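Long-range contacts in vacuolar aminopeptidase 1 (Saccharomyces cerevisiae, PDB 5JGF), which removes amino acids, preferably neutral or hydrophobic ones, from the N-termini of peptides in the yeast vacuole as a zinc-dependent, dodecameric aminopeptidase of the M18 family: residues D131-K142 / E232-V243; A151-V160 / R220-V228. All blocks are in the same frame, centred on the assembly; numbering follows the deposited sequence.

Interaction 1 of 2, residues D131-K142 / E232-V243; sequences DLGIGGRLLYKK and ELIQMDLDLFDV
F241 lays its ring over the glycine-rich run of the facing strand, with G133 O 3.8 Å above the plane and over the ring centre, while G135 CA sits at the ring edge. CG takes the position between backbone N and carbonyl carbon (chi1 47°), which folds the ring back over the backbone of G133. A CB on G133 would collide with V243 CG1, and G136 has backbone angles that call for glycine. Strands 132-140 and 233-242 are antiparallel neighbours inside a six-stranded antiparallel sheet. A classic beta bulge interrupts the ladder near its end: I234 and Q235 both face L139, whose O takes a bond from I234 N at 2.9 Å and a weak one from Q235 N. On the face turned to helix 216-226, L138 CD2 presses on M236 CB at a tight 3.4 Å, and I134 CD1 meets L238 CD1 at 3.8 Å. K142 curls to bring NZ 2.8 Å from E232 OE1, on its syn lone pair; E232 OE2 also accepts from K143 N. On the other face D237, which also hydrogen-bonds Y26 OH, and D239 both form salt bridges with K98, and L139 packs on V383 of a second subunit.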
# COMPACT_ATOMS: atom_id res chain seq x y z
N ASP D 131 20.92 3.25 36.28
CA ASP D 131 20.85 3.86 37.61
C ASP D 131 21.12 5.35 37.47
O ASP D 131 22.24 5.75 37.14
CB ASP D 131 21.90 3.24 38.53
CG ASP D 131 21.63 1.78 38.87
OD1 ASP D 131 20.77 1.15 38.21
OD2 ASP D 131 22.29 1.27 39.79
N LEU D 132 20.12 6.18 37.73
CA LEU D 132 20.27 7.62 37.58
C LEU D 132 20.37 8.43 38.87
O LEU D 132 19.51 8.34 39.74
CB LEU D 132 19.11 8.18 36.75
CG LEU D 132 18.87 7.52 35.39
CD1 LEU D 132 17.69 8.21 34.70
CD2 LEU D 132 20.13 7.62 34.52
N GLY D 133 21.43 9.23 38.96
CA GLY D 133 21.61 10.09 40.12
C GLY D 133 21.08 11.45 39.72
O GLY D 133 20.72 11.67 38.56
N ILE D 134 21.02 12.37 40.68
CA ILE D 134 20.54 13.72 40.39
C ILE D 134 21.59 14.71 40.89
O ILE D 134 22.26 14.47 41.89
CB ILE D 134 19.18 13.99 41.07
CG1 ILE D 134 18.64 15.35 40.65
CG2 ILE D 134 19.31 13.88 42.60
CD1 ILE D 134 17.18 15.58 41.02
N GLY D 135 21.75 15.81 40.17
CA GLY D 135 22.74 16.79 40.58
C GLY D 135 22.66 18.04 39.75
O GLY D 135 21.98 18.08 38.73
N GLY D 136 23.37 19.08 40.19
CA GLY D 136 23.35 20.32 39.44
C GLY D 136 23.47 21.54 40.33
O GLY D 136 23.97 21.46 41.46
N ARG D 137 22.98 22.66 39.82
CA ARG D 137 23.05 23.93 40.52
C ARG D 137 21.77 24.33 41.24
O ARG D 137 20.67 24.24 40.69
CB ARG D 137 23.43 25.02 39.52
CG ARG D 137 23.65 26.40 40.12
CD ARG D 137 23.94 27.41 39.03
NE ARG D 137 24.53 28.63 39.57
CZ ARG D 137 24.89 29.68 38.84
NH1 ARG D 137 25.43 30.74 39.42
NH2 ARG D 137 24.71 29.67 37.53
N LEU D 138 21.93 24.77 42.49
CA LEU D 138 20.80 25.23 43.28
C LEU D 138 21.04 26.71 43.57
O LEU D 138 22.16 27.10 43.88
CB LEU D 138 20.71 24.51 44.63
CG LEU D 138 20.44 23.01 44.70
CD1 LEU D 138 20.27 22.62 46.16
CD2 LEU D 138 19.18 22.66 43.91
N LEU D 139 19.99 27.52 43.45
CA LEU D 139 20.11 28.93 43.76
C LEU D 139 19.32 29.11 45.05
O LEU D 139 18.19 28.64 45.15
CB LEU D 139 19.51 29.80 42.65
CG LEU D 139 20.22 29.81 41.30
CD1 LEU D 139 19.53 30.81 40.37
CD2 LEU D 139 21.69 30.19 41.49
N TYR D 140 19.93 29.74 46.04
CA TYR D 140 19.24 29.94 47.31
C TYR D 140 19.50 31.31 47.91
O TYR D 140 20.39 32.04 47.48
CB TYR D 140 19.66 28.85 48.31
CG TYR D 140 21.10 28.92 48.75
CD1 TYR D 140 22.12 28.38 47.97
CD2 TYR D 140 21.45 29.53 49.96
CE1 TYR D 140 23.46 28.45 48.37
CE2 TYR D 140 22.78 29.60 50.37
CZ TYR D 140 23.78 29.06 49.58
OH TYR D 140 25.09 29.13 49.99
N LYS D 141 18.70 31.65 48.91
CA LYS D 141 18.81 32.92 49.60
C LYS D 141 18.68 32.65 51.09
O LYS D 141 17.61 32.27 51.56
CB LYS D 141 17.70 33.86 49.12
CG LYS D 141 17.67 35.23 49.77
CD LYS D 141 16.83 36.20 48.95
CE LYS D 141 15.39 35.71 48.78
NZ LYS D 141 14.60 36.63 47.92
N LYS D 142 19.77 32.82 51.83
CA LYS D 142 19.76 32.57 53.26
C LYS D 142 18.69 33.41 53.95
O LYS D 142 18.53 34.60 53.65
CB LYS D 142 21.13 32.87 53.88
CG LYS D 142 22.23 31.89 53.47
CD LYS D 142 21.85 30.43 53.76
CE LYS D 142 21.65 30.16 55.24
NZ LYS D 142 21.26 28.74 55.50
N GLU D 232 14.82 28.41 51.87
CA GLU D 232 15.85 29.21 51.22
C GLU D 232 16.05 28.91 49.74
O GLU D 232 16.70 29.67 49.03
CB GLU D 232 17.17 29.06 51.98
CG GLU D 232 17.03 29.37 53.47
CD GLU D 232 18.32 29.20 54.24
OE1 GLU D 232 18.93 28.11 54.16
OE2 GLU D 232 18.73 30.15 54.94
N LEU D 233 15.49 27.80 49.26
CA LEU D 233 15.62 27.43 47.85
C LEU D 233 14.76 28.33 46.97
O LEU D 233 13.56 28.48 47.21
CB LEU D 233 15.20 25.97 47.65
CG LEU D 233 15.97 24.89 48.41
CD1 LEU D 233 15.34 23.53 48.11
CD2 LEU D 233 17.44 24.89 48.02
N ILE D 234 15.37 28.93 45.94
CA ILE D 234 14.65 29.81 45.02
C ILE D 234 14.51 29.25 43.60
O ILE D 234 13.50 29.50 42.94
CB ILE D 234 15.32 31.21 44.94
CG1 ILE D 234 14.75 32.10 46.04
CG2 ILE D 234 15.08 31.85 43.59
CD1 ILE D 234 15.69 32.31 47.17
N GLN D 235 15.52 28.53 43.14
CA GLN D 235 15.50 27.93 41.80
C GLN D 235 16.57 26.84 41.69
O GLN D 235 17.44 26.73 42.55
CB GLN D 235 15.75 28.98 40.71
CG GLN D 235 14.49 29.46 40.00
CD GLN D 235 13.62 28.32 39.51
OE1 GLN D 235 14.11 27.23 39.21
NE2 GLN D 235 12.32 28.56 39.41
N MET D 236 16.48 26.05 40.63
CA MET D 236 17.46 24.99 40.43
C MET D 236 17.52 24.51 38.99
O MET D 236 16.55 24.62 38.24
CB MET D 236 17.18 23.81 41.36
CG MET D 236 15.73 23.38 41.42
SD MET D 236 15.47 22.07 42.65
CE MET D 236 14.60 20.90 41.63
N ASP D 237 18.69 24.01 38.61
CA ASP D 237 18.95 23.49 37.27
C ASP D 237 19.63 22.16 37.55
O ASP D 237 20.85 22.09 37.72
CB ASP D 237 19.90 24.44 36.52
CG ASP D 237 20.21 23.98 35.11
OD1 ASP D 237 19.75 22.88 34.72
OD2 ASP D 237 20.91 24.72 34.39
N LEU D 238 18.83 21.09 37.60
CA LEU D 238 19.35 19.76 37.90
C LEU D 238 19.25 18.79 36.73
O LEU D 238 18.32 18.87 35.92
CB LEU D 238 18.60 19.17 39.10
CG LEU D 238 18.54 20.04 40.37
CD1 LEU D 238 17.78 19.29 41.47
CD2 LEU D 238 19.95 20.38 40.82
N ASP D 239 20.22 17.88 36.66
CA ASP D 239 20.29 16.84 35.63
C ASP D 239 20.05 15.49 36.28
O ASP D 239 20.16 15.34 37.50
CB ASP D 239 21.70 16.69 35.04
CG ASP D 239 22.18 17.90 34.28
OD1 ASP D 239 23.33 17.81 33.79
OD2 ASP D 239 21.47 18.91 34.18
N LEU D 240 19.74 14.51 35.44
CA LEU D 240 19.63 13.12 35.87
C LEU D 240 20.73 12.53 35.01
O LEU D 240 20.82 12.83 33.82
CB LEU D 240 18.28 12.51 35.49
CG LEU D 240 17.09 12.89 36.37
CD1 LEU D 240 15.93 11.95 36.03
CD2 LEU D 240 17.45 12.76 37.85
N PHE D 241 21.59 11.71 35.61
CA PHE D 241 22.71 11.13 34.88
C PHE D 241 23.05 9.74 35.39
O PHE D 241 22.68 9.37 36.50
CB PHE D 241 23.92 12.04 35.04
CG PHE D 241 24.15 12.47 36.46
CD1 PHE D 241 24.75 11.60 37.37
CD2 PHE D 241 23.72 13.71 36.91
CE1 PHE D 241 24.90 11.96 38.71
CE2 PHE D 241 23.87 14.09 38.24
CZ PHE D 241 24.46 13.21 39.15
N ASP D 242 23.78 8.98 34.58
CA ASP D 242 24.20 7.62 34.95
C ASP D 242 25.25 7.71 36.06
O ASP D 242 26.25 8.40 35.91
CB ASP D 242 24.81 6.91 33.73
CG ASP D 242 24.94 5.41 33.92
OD1 ASP D 242 25.02 4.96 35.08
OD2 ASP D 242 24.99 4.69 32.91
N VAL D 243 25.01 7.00 37.16
CA VAL D 243 25.96 7.01 38.27
C VAL D 243 26.95 5.86 38.23
O VAL D 243 27.73 5.68 39.16
CB VAL D 243 25.25 6.95 39.65
CG1 VAL D 243 24.42 8.20 39.86
CG2 VAL D 243 24.38 5.71 39.74
O HOH W 1 23.75 2.76 35.97

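Interaction 2 of 2, residues A151-V160 / R220-V228; sequences ALVDSTPLPV and RYVAKLAGV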
# COMPACT_ATOMS: atom_id res chain seq x y z
N ALA D 151 24.86 26.81 44.87
CA ALA D 151 25.44 25.63 45.48
C ALA D 151 25.28 24.48 44.49
O ALA D 151 24.30 24.43 43.74
CB ALA D 151 24.72 25.30 46.78
N LEU D 152 26.25 23.58 44.48
CA LEU D 152 26.20 22.42 43.59
C LEU D 152 25.90 21.20 44.44
O LEU D 152 26.46 21.04 45.53
CB LEU D 152 27.53 22.26 42.87
CG LEU D 152 27.62 22.73 41.41
CD1 LEU D 152 26.86 24.04 41.20
CD2 LEU D 152 29.08 22.88 41.05
N VAL D 153 25.02 20.34 43.95
CA VAL D 153 24.67 19.11 44.66
C VAL D 153 24.85 17.90 43.75
O VAL D 153 24.89 18.04 42.52
CB VAL D 153 23.21 19.17 45.17
CG1 VAL D 153 23.09 20.26 46.23
CG2 VAL D 153 22.25 19.44 44.02
N ASP D 154 24.98 16.73 44.35
CA ASP D 154 25.21 15.50 43.60
C ASP D 154 24.83 14.32 44.49
O ASP D 154 25.40 14.14 45.56
CB ASP D 154 26.68 15.43 43.21
CG ASP D 154 27.05 14.16 42.48
OD1 ASP D 154 28.27 13.93 42.28
OD2 ASP D 154 26.14 13.40 42.10
N SER D 155 23.87 13.51 44.05
CA SER D 155 23.42 12.36 44.84
C SER D 155 24.36 11.16 44.79
O SER D 155 24.27 10.27 45.64
CB SER D 155 22.02 11.92 44.39
OG SER D 155 22.07 11.28 43.12
N THR D 156 25.25 11.13 43.81
CA THR D 156 26.20 10.02 43.66
C THR D 156 26.77 9.63 45.02
O THR D 156 27.19 10.48 45.79
CB THR D 156 27.35 10.42 42.72
OG1 THR D 156 26.82 10.89 41.48
CG2 THR D 156 28.26 9.22 42.45
N PRO D 157 26.84 8.31 45.31
CA PRO D 157 26.46 7.15 44.51
C PRO D 157 24.98 6.75 44.51
O PRO D 157 24.61 5.77 43.87
CB PRO D 157 27.32 6.05 45.10
CG PRO D 157 27.23 6.37 46.57
CD PRO D 157 27.45 7.88 46.59
N LEU D 158 24.14 7.49 45.21
CA LEU D 158 22.73 7.14 45.26
C LEU D 158 21.97 7.40 43.96
O LEU D 158 21.89 8.53 43.50
CB LEU D 158 22.01 7.89 46.39
CG LEU D 158 20.50 7.63 46.48
CD1 LEU D 158 20.24 6.17 46.86
CD2 LEU D 158 19.86 8.56 47.50
N PRO D 159 21.43 6.33 43.34
CA PRO D 159 20.68 6.53 42.10
C PRO D 159 19.24 6.76 42.55
O PRO D 159 18.54 5.82 42.94
CB PRO D 159 20.87 5.20 41.36
CG PRO D 159 20.94 4.21 42.48
CD PRO D 159 21.75 4.91 43.55
N VAL D 160 18.80 8.01 42.52
CA VAL D 160 17.46 8.36 42.96
C VAL D 160 16.35 8.03 41.95
O VAL D 160 15.19 7.90 42.33
CB VAL D 160 17.35 9.88 43.30
CG1 VAL D 160 18.42 10.26 44.33
CG2 VAL D 160 17.51 10.72 42.03
N ARG D 220 13.52 18.69 50.12
CA ARG D 220 14.22 18.41 51.38
C ARG D 220 15.56 17.73 51.11
O ARG D 220 16.57 18.04 51.75
CB ARG D 220 13.37 17.52 52.28
CG ARG D 220 12.15 18.20 52.87
CD ARG D 220 11.21 17.19 53.51
NE ARG D 220 10.09 17.83 54.18
CZ ARG D 220 8.98 17.20 54.56
NH1 ARG D 220 8.84 15.90 54.34
NH2 ARG D 220 8.01 17.87 55.16
N TYR D 221 15.56 16.82 50.15
CA TYR D 221 16.77 16.08 49.80
C TYR D 221 17.89 16.97 49.26
O TYR D 221 19.02 16.90 49.74
CB TYR D 221 16.44 14.97 48.79
CG TYR D 221 17.64 14.14 48.40
CD1 TYR D 221 18.21 14.27 47.13
CD2 TYR D 221 18.23 13.26 49.30
CE1 TYR D 221 19.35 13.55 46.78
CE2 TYR D 221 19.37 12.54 48.96
CZ TYR D 221 19.92 12.69 47.70
OH TYR D 221 21.06 11.99 47.37
N VAL D 222 17.59 17.81 48.27
CA VAL D 222 18.63 18.67 47.71
C VAL D 222 19.04 19.78 48.67
O VAL D 222 20.17 20.26 48.62
CB VAL D 222 18.19 19.30 46.36
CG1 VAL D 222 17.94 18.19 45.34
CG2 VAL D 222 16.96 20.15 46.54
N ALA D 223 18.13 20.18 49.56
CA ALA D 223 18.44 21.21 50.54
C ALA D 223 19.45 20.61 51.51
O ALA D 223 20.43 21.25 51.90
CB ALA D 223 17.18 21.63 51.29
N LYS D 224 19.22 19.35 51.89
CA LYS D 224 20.11 18.64 52.80
C LYS D 224 21.50 18.49 52.17
O LYS D 224 22.52 18.70 52.84
CB LYS D 224 19.54 17.26 53.13
CG LYS D 224 20.44 16.42 54.01
CD LYS D 224 19.88 15.01 54.21
CE LYS D 224 20.85 14.15 55.01
NZ LYS D 224 20.37 12.75 55.19
N LEU D 225 21.54 18.12 50.89
CA LEU D 225 22.82 17.96 50.20
C LEU D 225 23.61 19.26 50.17
O LEU D 225 24.83 19.26 50.34
CB LEU D 225 22.59 17.49 48.76
CG LEU D 225 22.04 16.08 48.52
CD1 LEU D 225 21.89 15.84 47.02
CD2 LEU D 225 22.98 15.05 49.12
N ALA D 226 22.92 20.37 49.96
CA ALA D 226 23.57 21.68 49.89
C ALA D 226 23.82 22.29 51.27
O ALA D 226 24.65 23.18 51.41
CB ALA D 226 22.72 22.63 49.05
N GLY D 227 23.09 21.80 52.27
CA GLY D 227 23.26 22.33 53.61
C GLY D 227 22.49 23.61 53.84
O GLY D 227 22.96 24.51 54.54
N VAL D 228 21.30 23.71 53.26
CA VAL D 228 20.47 24.90 53.42
C VAL D 228 19.06 24.47 53.78
O VAL D 228 18.74 23.28 53.78
CB VAL D 228 20.42 25.74 52.13
CG1 VAL D 228 21.82 26.17 51.73
CG2 VAL D 228 19.76 24.94 51.01
O HOH W 2 26.75 19.66 48.51
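V153 and A151 pack on helix 216-226 through apolar contacts. V153 CG1 lies 3.7 Å from A226 CB and 3.8 Å from L225 CB, and A151 CB meets A226 CB at 4.0 Å. The Y221 ring reaches the loop after the strand: S155 CB lies at its edge, 3.1 Å from Y221 OH, while the L158 side chain crosses that of Y221 at a slant, its CD2 4.1 Å from Y221 CZ, and V160 CG1 lies 4.2 Å from Y221 CE1. With CG opposite the backbone N (chi1 -179°), the ring extends from the helix to this loop. Helix 216-226 lies on one face of the six-stranded sheet, over edge strand 149-154 and its neighbour 132-140; a Schellman motif with G227 as C-prime residue ends the helix. An alanine in place of Y221 is likely to leave S155, L158 and V160 without their packing partner on the helix. Among polar contacts, a water donates to both L152 O and L225 O. Within the loop, D154 OD2 accepts from T156 N in an Asx turn and from T156 OG1. I251 of a third subunit packs on both Y221 and V160.

From the N terminus, strand 132-140 comes first and is followed by strand 149-154, its antiparallel neighbour, with the loop to V160 behind it. A long connection then leads to helix 216-226, where interaction 2 closes a loop of 59 intervening residues. The chain next enters strand 233-242, which returns to strand 132-140 and closes the wider loop of interaction 1, with 89 residues between. Interaction 2 is therefore nested inside interaction 1, their centres about 7 Å apart. Strand 132-140 lies between the other two strands, and its backbone bonds to strand 149-154, such as L138 N to A151 O at 2.7 Å, join the two contacts, so that helix 216-226 packs on the sheet all three strands share.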